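Side-chain contacts in gluconate kinase (Lactobacillus acidophilus, PDB 3LL3), which probably phosphorylates a sugar or sugar acid such as gluconate, using ATP as the phosphate donor: residues V19-N24 against S429-A434; F281-P284 against Y290-G293; I301-A306 against Q318-V323. All coordinates share one frame; numbering follows the deposited sequence.

Contact 1 (V19-N24 against S429-A434)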
# COMPACT_ATOMS: atom_id res chain seq x y z
N VAL A 19 -14.24 -10.89 -39.25
CA VAL A 19 -13.57 -12.14 -39.58
C VAL A 19 -14.41 -12.87 -40.63
O VAL A 19 -15.62 -12.99 -40.50
CB VAL A 19 -13.35 -13.03 -38.34
CG1 VAL A 19 -12.64 -14.33 -38.73
CG2 VAL A 19 -12.57 -12.27 -37.27
N LEU A 20 -13.75 -13.29 -41.69
CA LEU A 20 -14.38 -14.07 -42.75
C LEU A 20 -14.17 -15.55 -42.45
O LEU A 20 -13.03 -15.99 -42.26
CB LEU A 20 -13.77 -13.70 -44.10
CG LEU A 20 -14.27 -14.40 -45.37
CD1 LEU A 20 -15.74 -14.13 -45.60
CD2 LEU A 20 -13.45 -13.97 -46.59
N TYR A 21 -15.25 -16.32 -42.38
CA TYR A 21 -15.17 -17.74 -42.09
C TYR A 21 -15.68 -18.52 -43.29
O TYR A 21 -16.66 -18.11 -43.93
CB TYR A 21 -16.02 -18.12 -40.87
CG TYR A 21 -15.62 -17.46 -39.57
CD1 TYR A 21 -16.22 -16.27 -39.15
CD2 TYR A 21 -14.67 -18.04 -38.73
CE1 TYR A 21 -15.87 -15.67 -37.97
CE2 TYR A 21 -14.31 -17.44 -37.54
CZ TYR A 21 -14.92 -16.26 -37.16
OH TYR A 21 -14.57 -15.65 -35.97
N ASP A 22 -15.04 -19.64 -43.60
CA ASP A 22 -15.57 -20.54 -44.62
C ASP A 22 -16.68 -21.40 -44.03
O ASP A 22 -16.97 -21.31 -42.83
CB ASP A 22 -14.46 -21.38 -45.29
CG ASP A 22 -13.86 -22.43 -44.36
OD1 ASP A 22 -14.56 -22.91 -43.44
OD2 ASP A 22 -12.68 -22.79 -44.58
N ILE A 23 -17.30 -22.22 -44.86
CA ILE A 23 -18.49 -22.96 -44.47
C ILE A 23 -18.17 -24.14 -43.54
O ILE A 23 -19.07 -24.88 -43.13
CB ILE A 23 -19.30 -23.44 -45.72
CG1 ILE A 23 -20.80 -23.48 -45.42
CG2 ILE A 23 -18.78 -24.77 -46.23
CD1 ILE A 23 -21.36 -22.15 -45.00
N ASN A 24 -16.89 -24.32 -43.22
CA ASN A 24 -16.49 -25.28 -42.19
C ASN A 24 -16.17 -24.60 -40.86
O ASN A 24 -15.76 -25.27 -39.90
CB ASN A 24 -15.28 -26.09 -42.64
CG ASN A 24 -15.53 -26.83 -43.94
OD1 ASN A 24 -16.61 -27.39 -44.16
ND2 ASN A 24 -14.52 -26.84 -44.80
N SER A 429 -13.34 -15.03 -29.46
CA SER A 429 -14.54 -15.78 -29.14
C SER A 429 -15.82 -15.11 -29.63
O SER A 429 -16.78 -15.79 -29.97
CB SER A 429 -14.62 -15.97 -27.63
OG SER A 429 -14.62 -14.71 -27.01
N GLY A 430 -15.83 -13.78 -29.66
CA GLY A 430 -17.02 -13.01 -30.01
C GLY A 430 -17.46 -13.14 -31.47
O GLY A 430 -18.63 -13.43 -31.75
N THR A 431 -16.54 -12.91 -32.42
CA THR A 431 -16.88 -13.15 -33.82
C THR A 431 -17.13 -14.63 -34.10
O THR A 431 -17.96 -14.96 -34.94
CB THR A 431 -15.83 -12.60 -34.80
OG1 THR A 431 -14.55 -13.12 -34.46
CG2 THR A 431 -15.77 -11.08 -34.74
N LEU A 432 -16.42 -15.52 -33.40
CA LEU A 432 -16.64 -16.95 -33.55
C LEU A 432 -18.09 -17.29 -33.21
O LEU A 432 -18.76 -18.01 -33.96
CB LEU A 432 -15.69 -17.73 -32.63
CG LEU A 432 -15.75 -19.26 -32.68
CD1 LEU A 432 -14.44 -19.87 -32.19
CD2 LEU A 432 -16.91 -19.78 -31.86
N ALA A 433 -18.56 -16.81 -32.07
CA ALA A 433 -19.92 -17.11 -31.64
C ALA A 433 -20.95 -16.38 -32.51
O ALA A 433 -22.04 -16.89 -32.73
CB ALA A 433 -20.12 -16.82 -30.16
N ALA A 434 -20.59 -15.20 -33.02
CA ALA A 434 -21.45 -14.52 -33.99
C ALA A 434 -21.59 -15.37 -35.23
O ALA A 434 -22.69 -15.54 -35.75
CB ALA A 434 -20.91 -13.14 -34.35
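Tyr21, on the strand 15-22, reaches Thr431 on the helix 429-441 and so joins the two lobes of the FGGY kinase, a member of the actin-like ATPase clan: the strand belongs to the N-terminal family region, the helix to the C-terminal one. The polar part is one bond. Tyr21 OH and Thr431 OG1 lie 2.9 Å apart in a hydrogen bond in which either hydroxyl could be the donor, and Thr431 OG1 also makes a weak bond to the backbone O of Gln428. Thr431 OG1 stands between its own backbone N and carbonyl carbon (chi1 55°), which turns it to the strand. Leu432 N is 3.2 Å from Tyr21 OH, but its angle is too poor for a bond.

Packing round this bond is slight. Tyr21 and Thr431 meet at about a right angle, the phenol end pointing at the helix, and Tyr21 CE1 comes within 3.7 Å of Thr431 O. Val19, two residues earlier on the same side of the strand, sends one methyl to each neighbour: CG1 lies 3.4 Å above one face of the Tyr21 ring, near its rim, while CG2 touches Thr431 OG1 at 3.5 Å.

Contact 2 (F281-P284 against Y290-G293); sequences FCYP and YLLG. With XUL (D-xylulose), chain E.
Tyr283 and Leu291 face each other as a hydrogen-bonded antiparallel pair: Tyr283 N donates to Leu291 O at 2.8 Å in an almost straight bond (174°), and Leu291 N returns one to Tyr283 O. Phe281 and Gly293 form the second such pair, with Phe281 N 2.9 Å from Gly293 O and a longer return bond from Gly293 N to Phe281 O. Between them, Leu292 CA makes a CA-H...O contact with Phe281 O.

Phe281 folds its ring across the neighbouring strand. Its CG stands between the backbone N and the carbonyl carbon (chi1 63°), which lays one face over the glycine, with Gly293 CA 3.8 Å from the ring centroid as a CH-pi contact and Gly293 O above the rim. The ring lies directly against the glycine CA, a place open to it because Gly293 has no side chain. Leu291 O lies in the ring plane at the edge, and Leu291 CD2 packs against Phe281 CE1.

The two strands, 281-284 and 289-296, make a beta hairpin at the margin of the mixed sheet in the C-terminal region of the kinase, and Phe281 and Tyr283 line the D-xylulose pocket. Tyr283 CE2 sits over the centre of the other Phe281 face; Phe281 CE2 is 3.4 Å from xylulose O1, while the sugar's O2 lies at the edge of the Tyr283 ring.

Cys282, Pro284, Tyr290 and Leu292 occupy the other face of the sheet. Leu292 CD2 is 3.6 Å from both CB and SG of Cys282, whose sulfur also lies obliquely beside the Tyr290 ring. Pro284 CB rests 3.8 Å from Tyr290 CD2, and Tyr290 OH is hydrogen-bonded to Lys287 O.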
# COMPACT_ATOMS: atom_id res chain seq x y z
N PHE A 281 -23.92 -8.45 -12.55
CA PHE A 281 -25.07 -8.19 -13.39
C PHE A 281 -25.77 -9.50 -13.71
O PHE A 281 -25.18 -10.58 -13.59
CB PHE A 281 -24.68 -7.45 -14.68
CG PHE A 281 -23.72 -8.23 -15.60
CD1 PHE A 281 -24.13 -9.40 -16.23
CD2 PHE A 281 -22.45 -7.75 -15.86
CE1 PHE A 281 -23.28 -10.08 -17.10
CE2 PHE A 281 -21.58 -8.43 -16.72
CZ PHE A 281 -22.00 -9.60 -17.34
N CYS A 282 -27.03 -9.40 -14.11
CA CYS A 282 -27.76 -10.54 -14.67
C CYS A 282 -28.45 -10.08 -15.96
O CYS A 282 -29.41 -9.30 -15.90
CB CYS A 282 -28.76 -11.11 -13.67
SG CYS A 282 -29.88 -12.39 -14.32
N TYR A 283 -27.92 -10.52 -17.10
CA TYR A 283 -28.39 -10.11 -18.42
C TYR A 283 -29.01 -11.30 -19.14
O TYR A 283 -28.29 -12.23 -19.56
CB TYR A 283 -27.25 -9.58 -19.31
CG TYR A 283 -26.47 -8.39 -18.78
CD1 TYR A 283 -27.06 -7.47 -17.91
CD2 TYR A 283 -25.16 -8.15 -19.19
CE1 TYR A 283 -26.36 -6.37 -17.44
CE2 TYR A 283 -24.44 -7.06 -18.71
CZ TYR A 283 -25.06 -6.17 -17.84
OH TYR A 283 -24.37 -5.08 -17.37
N PRO A 284 -30.34 -11.30 -19.29
CA PRO A 284 -31.02 -12.40 -19.99
C PRO A 284 -30.50 -12.61 -21.42
O PRO A 284 -30.11 -11.64 -22.08
CB PRO A 284 -32.49 -11.94 -20.04
CG PRO A 284 -32.65 -10.99 -18.91
CD PRO A 284 -31.29 -10.32 -18.71
N TYR A 290 -29.42 -17.00 -18.71
CA TYR A 290 -29.14 -15.70 -18.11
C TYR A 290 -27.65 -15.54 -17.87
O TYR A 290 -27.01 -16.39 -17.26
CB TYR A 290 -29.95 -15.54 -16.80
CG TYR A 290 -31.42 -15.67 -17.09
CD1 TYR A 290 -32.01 -16.91 -17.27
CD2 TYR A 290 -32.22 -14.54 -17.26
CE1 TYR A 290 -33.35 -17.04 -17.58
CE2 TYR A 290 -33.57 -14.66 -17.57
CZ TYR A 290 -34.13 -15.91 -17.73
OH TYR A 290 -35.47 -16.04 -18.04
N LEU A 291 -27.09 -14.43 -18.37
CA LEU A 291 -25.66 -14.19 -18.25
C LEU A 291 -25.36 -13.43 -16.97
O LEU A 291 -25.79 -12.28 -16.79
CB LEU A 291 -25.15 -13.41 -19.48
CG LEU A 291 -23.63 -13.17 -19.52
CD1 LEU A 291 -22.88 -14.44 -19.93
CD2 LEU A 291 -23.34 -12.04 -20.51
N LEU A 292 -24.66 -14.10 -16.06
CA LEU A 292 -24.20 -13.47 -14.84
C LEU A 292 -22.76 -13.07 -15.00
O LEU A 292 -21.97 -13.80 -15.58
CB LEU A 292 -24.34 -14.41 -13.64
CG LEU A 292 -25.67 -15.14 -13.46
CD1 LEU A 292 -25.61 -16.01 -12.20
CD2 LEU A 292 -26.84 -14.16 -13.39
N GLY A 293 -22.38 -11.91 -14.48
CA GLY A 293 -20.97 -11.60 -14.51
C GLY A 293 -20.54 -10.35 -13.81
O GLY A 293 -21.37 -9.56 -13.31
C1 XUL E . -20.30 -6.28 -20.27
C2 XUL E . -20.26 -4.88 -19.64
C3 XUL E . -19.32 -3.78 -20.22
C4 XUL E . -18.73 -4.08 -21.61
C5 XUL E . -19.75 -3.99 -22.76
O1 XUL E . -19.81 -7.23 -19.36
O2 XUL E . -20.93 -4.65 -18.66
O3 XUL E . -18.23 -3.60 -19.35
O4 XUL E . -17.71 -3.13 -21.84
O5 XUL E . -19.12 -3.73 -23.99

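Contact 3 (I301-A306 against Q318-V323). With ATP (adenosine-5'-triphosphate), chain C.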
# COMPACT_ATOMS: atom_id res chain seq x y z
N ILE A 301 -4.10 -3.68 -17.67
CA ILE A 301 -3.78 -2.26 -17.61
C ILE A 301 -2.98 -1.94 -16.35
O ILE A 301 -2.11 -1.07 -16.34
CB ILE A 301 -5.07 -1.38 -17.65
CG1 ILE A 301 -4.71 0.09 -17.80
CG2 ILE A 301 -5.96 -1.60 -16.40
CD1 ILE A 301 -5.87 0.94 -18.38
N VAL A 302 -3.27 -2.67 -15.28
CA VAL A 302 -2.57 -2.51 -14.02
C VAL A 302 -1.22 -3.24 -14.04
O VAL A 302 -0.22 -2.76 -13.51
CB VAL A 302 -3.44 -2.97 -12.82
CG1 VAL A 302 -2.61 -3.01 -11.54
CG2 VAL A 302 -4.65 -2.02 -12.65
N PHE A 303 -1.19 -4.40 -14.70
CA PHE A 303 0.08 -5.07 -14.97
C PHE A 303 1.02 -4.15 -15.74
O PHE A 303 2.19 -4.04 -15.43
CB PHE A 303 -0.16 -6.35 -15.77
CG PHE A 303 1.10 -7.05 -16.17
CD1 PHE A 303 1.71 -6.78 -17.39
CD2 PHE A 303 1.71 -7.97 -15.32
CE1 PHE A 303 2.87 -7.43 -17.77
CE2 PHE A 303 2.87 -8.63 -15.69
CZ PHE A 303 3.46 -8.35 -16.92
N ASN A 304 0.47 -3.48 -16.74
CA ASN A 304 1.22 -2.49 -17.49
C ASN A 304 1.73 -1.35 -16.61
O ASN A 304 2.89 -0.99 -16.69
CB ASN A 304 0.37 -1.92 -18.61
CG ASN A 304 1.18 -1.08 -19.58
OD1 ASN A 304 0.92 0.12 -19.73
ND2 ASN A 304 2.14 -1.71 -20.24
N TRP A 305 0.85 -0.77 -15.79
CA TRP A 305 1.28 0.28 -14.86
C TRP A 305 2.44 -0.19 -13.97
O TRP A 305 3.43 0.53 -13.81
CB TRP A 305 0.13 0.79 -13.99
CG TRP A 305 0.60 1.64 -12.84
CD1 TRP A 305 0.81 2.99 -12.85
CD2 TRP A 305 0.94 1.19 -11.52
NE1 TRP A 305 1.24 3.41 -11.60
CE2 TRP A 305 1.34 2.33 -10.78
CE3 TRP A 305 0.95 -0.06 -10.89
CZ2 TRP A 305 1.74 2.25 -9.44
CZ3 TRP A 305 1.35 -0.14 -9.56
CH2 TRP A 305 1.74 1.01 -8.85
N ALA A 306 2.32 -1.38 -13.40
CA ALA A 306 3.35 -1.92 -12.51
C ALA A 306 4.67 -2.16 -13.24
O ALA A 306 5.74 -1.95 -12.67
CB ALA A 306 2.89 -3.19 -11.83
N GLN A 318 7.67 -10.10 -20.17
CA GLN A 318 8.41 -11.30 -19.79
C GLN A 318 9.44 -11.05 -18.69
O GLN A 318 9.57 -11.85 -17.77
CB GLN A 318 9.09 -11.93 -21.01
CG GLN A 318 9.58 -13.33 -20.75
CD GLN A 318 8.50 -14.21 -20.18
OE1 GLN A 318 7.39 -14.26 -20.72
NE2 GLN A 318 8.79 -14.90 -19.08
N ASP A 319 10.17 -9.94 -18.78
CA ASP A 319 11.14 -9.58 -17.74
C ASP A 319 10.41 -9.48 -16.39
O ASP A 319 10.88 -9.98 -15.37
CB ASP A 319 11.82 -8.24 -18.04
CG ASP A 319 12.77 -8.29 -19.24
OD1 ASP A 319 13.25 -9.39 -19.58
OD2 ASP A 319 13.04 -7.22 -19.83
N PHE A 320 9.25 -8.81 -16.40
CA PHE A 320 8.47 -8.62 -15.18
C PHE A 320 8.06 -9.96 -14.61
O PHE A 320 8.24 -10.22 -13.42
CB PHE A 320 7.23 -7.79 -15.51
CG PHE A 320 6.44 -7.35 -14.30
CD1 PHE A 320 5.62 -8.24 -13.64
CD2 PHE A 320 6.48 -6.05 -13.86
CE1 PHE A 320 4.87 -7.85 -12.55
CE2 PHE A 320 5.73 -5.64 -12.76
CZ PHE A 320 4.92 -6.55 -12.11
N LEU A 321 7.48 -10.81 -15.46
CA LEU A 321 7.07 -12.14 -15.04
C LEU A 321 8.25 -12.92 -14.48
O LEU A 321 8.13 -13.59 -13.45
CB LEU A 321 6.48 -12.88 -16.23
CG LEU A 321 5.18 -12.27 -16.75
CD1 LEU A 321 4.73 -12.99 -18.01
CD2 LEU A 321 4.11 -12.34 -15.67
N ASP A 322 9.38 -12.84 -15.16
CA ASP A 322 10.59 -13.54 -14.69
C ASP A 322 10.93 -13.09 -13.27
O ASP A 322 11.16 -13.92 -12.38
CB ASP A 322 11.77 -13.30 -15.63
CG ASP A 322 11.65 -14.05 -16.95
OD1 ASP A 322 10.87 -15.03 -17.03
OD2 ASP A 322 12.34 -13.64 -17.92
N VAL A 323 10.95 -11.79 -13.04
CA VAL A 323 11.29 -11.29 -11.70
C VAL A 323 10.26 -11.70 -10.65
O VAL A 323 10.62 -12.16 -9.56
CB VAL A 323 11.45 -9.78 -11.69
CG1 VAL A 323 11.76 -9.29 -10.28
CG2 VAL A 323 12.56 -9.36 -12.66
PG ATP C . -8.54 -6.85 -27.67
O1G ATP C . -7.03 -6.47 -28.27
O2G ATP C . -8.98 -8.38 -28.15
O3G ATP C . -9.51 -5.85 -28.13
PB ATP C . -7.26 -6.07 -25.23
O1B ATP C . -7.63 -6.18 -23.63
O2B ATP C . -7.10 -4.69 -25.66
O3B ATP C . -8.51 -6.83 -26.02
PA ATP C . -5.21 -8.17 -24.87
O1A ATP C . -6.25 -9.39 -24.54
O2A ATP C . -4.11 -8.59 -25.73
O3A ATP C . -5.85 -6.84 -25.63
O5' ATP C . -4.57 -7.70 -23.43
C5' ATP C . -3.79 -6.53 -23.39
C4' ATP C . -2.97 -6.56 -22.12
O4' ATP C . -2.05 -7.62 -21.93
C3' ATP C . -2.31 -5.26 -21.57
O3' ATP C . -3.08 -4.55 -20.64
C2' ATP C . -0.87 -5.73 -21.14
O2' ATP C . -0.38 -5.04 -20.02
C1' ATP C . -1.09 -7.21 -20.99
N9 ATP C . 0.08 -8.02 -21.29
C8 ATP C . 0.85 -7.99 -22.40
N7 ATP C . 1.78 -9.06 -22.27
C5 ATP C . 1.52 -9.73 -21.06
C6 ATP C . 2.12 -10.85 -20.44
N6 ATP C . 3.21 -11.54 -21.12
N1 ATP C . 1.66 -11.30 -19.27
C2 ATP C . 0.61 -10.68 -18.64
N3 ATP C . 0.03 -9.58 -19.25
C4 ATP C . 0.49 -9.13 -20.45
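Phe303 and Phe320 carry this helix-helix contact, in which segments 301-306 and 318-323, on helices 300-311 and 317-325, have axes at 82° beside the adenine end of the ATP site. The two rings form an edge-to-face (T-shaped) pair, tilted from the perpendicular: the edge of Phe303 is directed at the face of Phe320, with centroids 4.8 Å apart and planes at 61°. The closest atoms are Phe303 CE2 and Phe320 CD1, at 3.5 Å. Phe303 holds CG anti to its backbone N (chi1 176°), which carries the ring out from its helix toward both Phe320 and the nucleotide.

The same ring also meets the nucleotide. ATP N3 lies over one of its faces, 3.7 Å above the plane and offset toward the rim, so Phe303 is packed between the base and the second helix. Replacing Phe303 with an alanine would probably open a gap beside the N3 side of the adenine and leave the Phe320 face without the edge that packs against it.

Phe320 reaches the other helix a second time at Ala306, where its CE2 is 3.9 Å from Ala306 CB. Phe311 meets its ring as well, and Ala369 and Ile373 of the helix 365-388 touch it, which embeds Phe320 among the helices of the C-terminal region. Leu321, next along, divides its methyls between ring and base: CD2 lies 3.9 Å from Phe303 CE2, and CD1 approaches the base at 3.7 Å from ATP N1.

Overall arrangement
From the N terminus, the chain first supplies 19-24 on the early strand 15-22, and only after more than four hundred residues does 429-434 return to it, so contact 1 closes a very long loop and ties the N-terminal region to the C-terminal one. Contacts 2 and 3 both fall within that loop and follow one another without crossing: the hairpin of contact 2 closes first, and strand 289-296 is followed, after a short link, by helix 300-311, which opens contact 3. None of the three touch. Contacts 2 and 3, about 17 Å apart at their nearest atoms, contribute one part each of the sugar pocket and the adenine site, from consecutive elements.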